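Local coordinates for vinylacetyl-CoA Delta-isomerase (Nitrosopumilus maritimus SCM1, PDB 6VJR), which probably isomerises vinylacetyl-CoA and dehydrates 4-hydroxybutyryl-CoA, as a tetrameric flavoprotein that holds FAD, an iron-sulfur cluster and an additional iron ion, at residues I327-L332 with R378-I383; Y374-L379 with V438-E443. All coordinates share one frame; numbering follows the deposited sequence.

Contact 1 of 2, residues I327-L332 with R378-I383; sequences IEMTHL and RLAQDI. With FAD (flavin-adenine dinucleotide), chain V.
M329 sets CG anti to its carbonyl carbon (chi1 -67°), runs on extended and bends only at chi3 (80°), which turns CE off the line of the chain and onto A380. L379 starts with the same first torsion, and on nearly antiparallel helices the two side chains slide past each other in opposite directions. M329 CG lies 3.8 Å from L379 CD1, and the thioether sulfur SD is 4.0 Å from L379 CB. Further out, M329 CE touches A380 CB at 3.9 Å, while I383 reaches in tip to tip, its CD1 4.2 Å from M329 SD. These segments of helices 320-345 and 372-384 meet at 162°, axes 10.6 Å apart, in the helical C-terminal part of an acyl-CoA dehydrogenase-like fold; helix 295-314 adds I304 against M329. An alanine in place of M329 would probably loosen this seam, since CG, SD and CE make most of its close contacts. E328 lays CB beside L379 CD1, but its carboxylate leads away to R371 and R455 of the second subunit. One residue before I383, D382 accepts a 2.8 Å hydrogen bond through OD1 from the ribose O3B of FAD, and its OD2 forms a salt bridge with K325.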
# COMPACT_ATOMS: atom_id res chain seq x y z
N ILE A 327 4.11 -13.33 9.24
CA ILE A 327 4.47 -13.66 7.85
C ILE A 327 4.70 -12.39 7.03
O ILE A 327 5.66 -12.28 6.26
CB ILE A 327 3.45 -14.61 7.22
CG1 ILE A 327 3.41 -15.98 7.90
CG2 ILE A 327 3.69 -14.72 5.72
CD1 ILE A 327 2.17 -16.80 7.59
N GLU A 328 3.83 -11.40 7.16
CA GLU A 328 4.01 -10.19 6.39
C GLU A 328 5.34 -9.51 6.72
O GLU A 328 6.04 -9.00 5.86
CB GLU A 328 2.87 -9.20 6.60
CG GLU A 328 2.86 -8.05 5.59
CD GLU A 328 2.64 -8.45 4.12
OE1 GLU A 328 2.04 -9.53 3.87
OE2 GLU A 328 3.08 -7.71 3.20
N MET A 329 5.61 -9.38 8.02
CA MET A 329 6.83 -8.73 8.47
C MET A 329 8.00 -9.48 7.80
O MET A 329 8.95 -8.87 7.34
CB MET A 329 6.91 -8.79 10.00
CG MET A 329 5.84 -7.97 10.74
SD MET A 329 5.69 -8.37 12.49
CE MET A 329 7.06 -7.46 13.22
N THR A 330 7.93 -10.80 7.85
CA THR A 330 9.02 -11.62 7.32
C THR A 330 9.21 -11.39 5.82
O THR A 330 10.34 -11.19 5.32
CB THR A 330 8.75 -13.11 7.60
OG1 THR A 330 8.73 -13.34 9.01
CG2 THR A 330 9.80 -13.99 6.99
N HIS A 331 8.09 -11.36 5.09
CA HIS A 331 8.09 -11.16 3.64
C HIS A 331 8.70 -9.80 3.27
O HIS A 331 9.59 -9.70 2.41
CB HIS A 331 6.65 -11.21 3.11
CG HIS A 331 6.58 -10.80 1.69
ND1 HIS A 331 7.11 -11.51 0.64
CD2 HIS A 331 6.08 -9.71 1.17
CE1 HIS A 331 6.99 -10.79 -0.47
NE2 HIS A 331 6.31 -9.69 -0.18
N LEU A 332 8.28 -8.74 3.94
CA LEU A 332 8.84 -7.41 3.65
C LEU A 332 10.34 -7.34 3.96
O LEU A 332 11.15 -6.78 3.23
CB LEU A 332 8.06 -6.38 4.46
CG LEU A 332 6.57 -6.23 4.13
CD1 LEU A 332 5.93 -5.20 5.03
CD2 LEU A 332 6.39 -5.81 2.67
N ARG A 378 4.84 -0.90 12.60
CA ARG A 378 3.40 -0.78 12.84
C ARG A 378 2.82 -2.12 13.26
O ARG A 378 2.08 -2.22 14.24
CB ARG A 378 2.70 -0.24 11.60
CG ARG A 378 1.25 0.14 11.82
CD ARG A 378 0.63 0.70 10.56
NE ARG A 378 0.31 -0.31 9.57
CZ ARG A 378 -0.75 -1.08 9.58
NH1 ARG A 378 -1.79 -0.83 10.39
NH2 ARG A 378 -0.83 -2.04 8.69
N LEU A 379 3.17 -3.18 12.54
CA LEU A 379 2.65 -4.51 12.82
C LEU A 379 3.11 -5.01 14.19
O LEU A 379 2.35 -5.68 14.89
CB LEU A 379 2.99 -5.49 11.71
CG LEU A 379 2.37 -5.17 10.35
CD1 LEU A 379 2.87 -6.12 9.31
CD2 LEU A 379 0.83 -5.18 10.41
N ALA A 380 4.38 -4.77 14.52
CA ALA A 380 4.88 -5.11 15.86
C ALA A 380 4.06 -4.45 16.97
O ALA A 380 3.75 -5.07 17.99
CB ALA A 380 6.37 -4.81 15.97
N GLN A 381 3.70 -3.18 16.77
CA GLN A 381 2.92 -2.48 17.78
C GLN A 381 1.52 -3.06 17.87
O GLN A 381 0.97 -3.16 18.96
CB GLN A 381 2.86 -0.99 17.49
CG GLN A 381 4.22 -0.32 17.62
CD GLN A 381 4.10 1.18 17.71
OE1 GLN A 381 3.00 1.76 17.60
NE2 GLN A 381 5.23 1.83 17.99
N ASP A 382 0.93 -3.43 16.73
CA ASP A 382 -0.39 -4.11 16.75
C ASP A 382 -0.32 -5.37 17.62
O ASP A 382 -1.11 -5.61 18.55
CB ASP A 382 -0.79 -4.46 15.33
CG ASP A 382 -2.12 -5.18 15.13
OD1 ASP A 382 -2.82 -5.52 16.15
OD2 ASP A 382 -2.47 -5.43 13.95
N ILE A 383 0.68 -6.22 17.33
CA ILE A 383 0.80 -7.49 18.04
C ILE A 383 1.05 -7.27 19.54
O ILE A 383 0.60 -8.05 20.37
CB ILE A 383 1.88 -8.36 17.38
CG1 ILE A 383 1.47 -8.72 15.94
CG2 ILE A 383 2.17 -9.58 18.23
CD1 ILE A 383 2.55 -9.29 15.08
PA FAD V . -4.14 -6.96 23.42
O1A FAD V . -5.57 -7.32 23.57
O2A FAD V . -3.12 -7.69 24.21
O5B FAD V . -3.85 -7.00 21.86
C5B FAD V . -2.54 -7.39 21.38
C4B FAD V . -2.69 -8.15 20.09
O4B FAD V . -3.28 -9.43 20.40
C3B FAD V . -3.61 -7.51 19.03
O3B FAD V . -3.14 -7.80 17.71
C2B FAD V . -4.98 -8.19 19.28
O2B FAD V . -5.87 -8.25 18.18
C1B FAD V . -4.51 -9.59 19.69
N9A FAD V . -5.46 -10.34 20.50
C8A FAD V . -5.80 -10.11 21.80
N7A FAD V . -6.68 -10.97 22.27
C5A FAD V . -6.94 -11.81 21.21
C6A FAD V . -7.77 -12.95 21.09
N6A FAD V . -8.50 -13.42 22.09
N1A FAD V . -7.83 -13.56 19.88
C2A FAD V . -7.06 -13.06 18.90
N3A FAD V . -6.25 -12.01 18.90
C4A FAD V . -6.19 -11.44 20.10
N1 FAD V . -9.02 1.81 27.33
C2 FAD V . -9.93 2.36 28.19
O2 FAD V . -10.81 1.70 28.75
N3 FAD V . -9.87 3.71 28.47
C4 FAD V . -9.02 4.63 27.94
O4 FAD V . -9.01 5.81 28.33
C4X FAD V . -8.02 4.04 27.11
N5 FAD V . -7.08 4.85 26.60
C5X FAD V . -6.01 4.27 25.95
C6 FAD V . -4.90 5.03 25.57
C7 FAD V . -3.77 4.45 24.98
C7M FAD V . -2.55 5.28 24.68
C8 FAD V . -3.84 3.13 24.53
C8M FAD V . -2.67 2.46 23.88
C9 FAD V . -4.93 2.36 24.90
C9A FAD V . -6.02 2.91 25.60
N10 FAD V . -7.11 2.13 26.01
C10 FAD V . -8.09 2.63 26.86
C1' FAD V . -7.00 0.67 25.88
C2' FAD V . -7.27 0.06 24.52
O2' FAD V . -8.68 -0.05 24.39
C3' FAD V . -6.60 -1.30 24.45
O3' FAD V . -5.22 -1.03 24.31
C4' FAD V . -7.15 -2.20 23.33
O4' FAD V . -8.46 -2.68 23.59
C5' FAD V . -6.23 -3.37 23.05
O5' FAD V . -6.15 -4.16 24.27
P FAD V . -4.71 -4.53 24.84
O1P FAD V . -3.91 -3.33 25.02
O2P FAD V . -4.95 -5.41 26.01
O3P FAD V . -3.98 -5.38 23.72

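Contact 2 of 2, residues Y374-L379 with V438-E443; sequences YEISRL and VGYLTE. With FE (Fe (III) ion), chain I; FAD (flavin-adenine dinucleotide), chain F; SF4 (iron/sulfur cluster), chain E.
Segments 374-379 and 438-443 belong to helices that cross steeply, 128° between their directions and axes 10.3 Å apart, and 438-443 widens into a pi-type turn closed by E443 N to V438 O. L441 fills the junction: its CD2 sits over the centre of the Y374 ring in a CH-pi contact, 4.1 Å from the centroid, and CB packs on the same ring at CZ (3.7 Å). The Y374 hydroxyl passes beside the L441 carbonyl and hydrogen-bonds to Q381 of the third subunit, which T442 OG1 also reaches. S377 OG, hydrogen-bonded to P373 O, lies at the edge of the Y440 ring, 3.5 Å from CE2. Y440 crosses I376 at about a right angle, its OH 3.5 Å from I376 CD1. R378 grips E375 side-on, NE to OE1 and NH2 to OE2, both nearly in the guanidinium plane. On the far side of its helix, E443 binds the iron through OE2 at 1.9 Å, and its OE1 pairs with K296, whose charge probably steadies the carboxylate. E443 CG lies 3.4 Å from FAD C7, which places this helix at the flavin and iron-sulfur site, where H289 and Y293 also bind the iron.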
# COMPACT_ATOMS: atom_id res chain seq x y z
N TYR A 374 8.92 0.90 8.45
CA TYR A 374 7.78 1.59 9.03
C TYR A 374 6.58 0.66 9.18
O TYR A 374 5.85 0.74 10.16
CB TYR A 374 7.49 2.85 8.24
CG TYR A 374 8.50 3.97 8.42
CD1 TYR A 374 9.65 4.03 7.64
CD2 TYR A 374 8.34 4.96 9.36
CE1 TYR A 374 10.58 5.04 7.78
CE2 TYR A 374 9.23 6.00 9.51
CZ TYR A 374 10.40 6.00 8.75
OH TYR A 374 11.30 7.02 8.81
N GLU A 375 6.39 -0.23 8.22
CA GLU A 375 5.28 -1.17 8.28
C GLU A 375 5.56 -2.30 9.28
O GLU A 375 4.69 -2.79 10.03
CB GLU A 375 5.00 -1.70 6.89
CG GLU A 375 3.78 -2.65 6.85
CD GLU A 375 2.41 -2.15 7.29
OE1 GLU A 375 2.30 -0.96 7.60
OE2 GLU A 375 1.46 -2.97 7.39
N ILE A 376 6.81 -2.80 9.29
CA ILE A 376 7.17 -3.84 10.24
C ILE A 376 6.96 -3.32 11.66
O ILE A 376 6.44 -4.03 12.55
CB ILE A 376 8.61 -4.30 9.93
CG1 ILE A 376 8.73 -4.98 8.54
CG2 ILE A 376 9.11 -5.25 11.01
CD1 ILE A 376 10.15 -5.22 8.07
N SER A 377 7.33 -2.06 11.89
CA SER A 377 7.14 -1.46 13.20
C SER A 377 5.66 -1.33 13.56
O SER A 377 5.28 -1.60 14.70
CB SER A 377 7.81 -0.12 13.23
OG SER A 377 9.21 -0.29 13.14
N ARG A 378 4.84 -0.90 12.60
CA ARG A 378 3.40 -0.78 12.84
C ARG A 378 2.82 -2.12 13.26
O ARG A 378 2.08 -2.22 14.24
CB ARG A 378 2.70 -0.24 11.60
CG ARG A 378 1.25 0.14 11.82
CD ARG A 378 0.63 0.70 10.56
NE ARG A 378 0.31 -0.31 9.57
CZ ARG A 378 -0.75 -1.08 9.58
NH1 ARG A 378 -1.79 -0.83 10.39
NH2 ARG A 378 -0.83 -2.04 8.69
N LEU A 379 3.17 -3.18 12.54
CA LEU A 379 2.65 -4.51 12.82
C LEU A 379 3.11 -5.01 14.19
O LEU A 379 2.35 -5.68 14.89
CB LEU A 379 2.99 -5.49 11.71
CG LEU A 379 2.37 -5.17 10.35
CD1 LEU A 379 2.87 -6.12 9.31
CD2 LEU A 379 0.83 -5.18 10.41
N VAL A 438 15.60 5.54 15.88
CA VAL A 438 16.38 6.50 15.12
C VAL A 438 17.06 5.82 13.95
O VAL A 438 17.00 6.29 12.83
CB VAL A 438 17.41 7.21 16.02
CG1 VAL A 438 18.45 7.99 15.22
CG2 VAL A 438 16.67 8.07 17.01
N GLY A 439 17.69 4.69 14.22
CA GLY A 439 18.34 3.94 13.16
C GLY A 439 17.37 3.10 12.34
O GLY A 439 17.41 3.15 11.11
N TYR A 440 16.43 2.41 12.99
CA TYR A 440 15.62 1.47 12.24
C TYR A 440 14.67 2.19 11.28
O TYR A 440 14.39 1.70 10.19
CB TYR A 440 14.88 0.53 13.20
CG TYR A 440 14.15 -0.59 12.50
CD1 TYR A 440 14.80 -1.45 11.64
CD2 TYR A 440 12.78 -0.73 12.60
CE1 TYR A 440 14.14 -2.47 10.99
CE2 TYR A 440 12.11 -1.75 11.94
CZ TYR A 440 12.77 -2.59 11.08
OH TYR A 440 12.11 -3.57 10.39
N LEU A 441 14.14 3.32 11.72
CA LEU A 441 13.18 4.09 10.94
C LEU A 441 13.86 5.25 10.24
O LEU A 441 13.99 5.22 9.01
CB LEU A 441 11.98 4.54 11.78
CG LEU A 441 11.18 3.43 12.44
CD1 LEU A 441 9.97 4.01 13.19
CD2 LEU A 441 10.75 2.40 11.44
N THR A 442 14.29 6.27 10.98
CA THR A 442 14.70 7.49 10.31
C THR A 442 16.00 7.34 9.51
O THR A 442 16.14 7.97 8.44
CB THR A 442 14.74 8.62 11.33
OG1 THR A 442 13.54 8.60 12.13
CG2 THR A 442 14.77 9.96 10.62
N GLU A 443 16.97 6.53 9.97
CA GLU A 443 18.16 6.33 9.17
C GLU A 443 17.84 5.45 7.96
O GLU A 443 18.40 5.65 6.89
CB GLU A 443 19.29 5.73 9.99
CG GLU A 443 20.62 6.03 9.31
CD GLU A 443 21.18 4.97 8.44
OE1 GLU A 443 20.72 3.80 8.63
OE2 GLU A 443 22.12 5.29 7.68
FE FE I . 23.47 4.51 6.51
PA FAD F . 17.51 17.22 3.41
O1A FAD F . 18.40 17.22 2.24
O2A FAD F . 17.31 18.50 4.11
O5B FAD F . 16.18 16.47 2.96
C5B FAD F . 14.87 16.88 3.43
C4B FAD F . 13.89 16.72 2.31
O4B FAD F . 14.14 17.74 1.31
C3B FAD F . 13.90 15.38 1.55
O3B FAD F . 12.57 15.01 1.18
C2B FAD F . 14.73 15.69 0.31
O2B FAD F . 14.52 14.85 -0.81
C1B FAD F . 14.31 17.13 0.04
N9A FAD F . 15.32 17.91 -0.67
C8A FAD F . 16.56 18.34 -0.25
N7A FAD F . 17.22 19.05 -1.12
C5A FAD F . 16.38 19.08 -2.22
C6A FAD F . 16.51 19.68 -3.48
N6A FAD F . 17.56 20.43 -3.83
N1A FAD F . 15.52 19.47 -4.38
C2A FAD F . 14.45 18.75 -3.99
N3A FAD F . 14.20 18.17 -2.83
C4A FAD F . 15.21 18.36 -1.96
N1 FAD F . 25.86 11.05 6.45
C2 FAD F . 27.22 10.89 6.47
O2 FAD F . 27.98 11.50 5.70
N3 FAD F . 27.76 9.96 7.34
C4 FAD F . 27.08 9.19 8.24
O4 FAD F . 27.65 8.47 9.04
C4X FAD F . 25.65 9.45 8.26
N5 FAD F . 24.90 8.76 9.13
C5X FAD F . 23.60 9.17 9.31
C6 FAD F . 22.82 8.65 10.35
C7 FAD F . 21.52 9.07 10.59
C7M FAD F . 20.77 8.56 11.79
C8 FAD F . 20.91 9.94 9.66
C8M FAD F . 19.47 10.33 9.83
C9 FAD F . 21.61 10.40 8.57
C9A FAD F . 22.97 10.04 8.40
N10 FAD F . 23.75 10.59 7.38
C10 FAD F . 25.13 10.39 7.33
C1' FAD F . 23.15 11.71 6.63
C2' FAD F . 22.21 11.38 5.49
O2' FAD F . 23.01 11.03 4.36
C3' FAD F . 21.33 12.60 5.18
O3' FAD F . 20.43 12.73 6.26
C4' FAD F . 20.63 12.57 3.81
O4' FAD F . 21.57 12.73 2.75
C5' FAD F . 19.56 13.63 3.68
O5' FAD F . 20.13 14.91 3.87
P FAD F . 19.56 15.90 4.93
O1P FAD F . 19.50 15.31 6.27
O2P FAD F . 20.30 17.17 4.76
O3P FAD F . 18.03 16.18 4.53
FE1 SF4 E . 24.32 2.10 8.13
FE2 SF4 E . 23.09 -0.09 9.26
FE3 SF4 E . 24.61 1.43 10.73
FE4 SF4 E . 25.74 -0.26 8.98
S1 SF4 E . 24.63 -0.82 10.85
S2 SF4 E . 26.30 2.00 9.31
S3 SF4 E . 24.21 -0.06 7.23
S4 SF4 E . 22.72 2.13 9.67

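How the contacts relate
Both contacts are buried and use helix 372-384, with R378 and L379 common to their segments; their centres are 11 Å apart. Contact 1 takes the side turned to helix 320-345, contact 2 the one turned to helix 437-446. They meet directly where M329 CE rests 3.5 Å from I376 O, and L332 packs on E375. Between its two segments contact 1 is aliphatic and thioether packing, whereas contact 2 brings in two tyrosine rings and a serine hydroxyl and buries more surface. Contact 2 also lies nearer the centre of the chain. Each reaches a different FAD: D382 of 378-383 binds a ribose, whereas E443 of 438-443 abuts the flavin ring of another beside the iron. Both touch the third subunit.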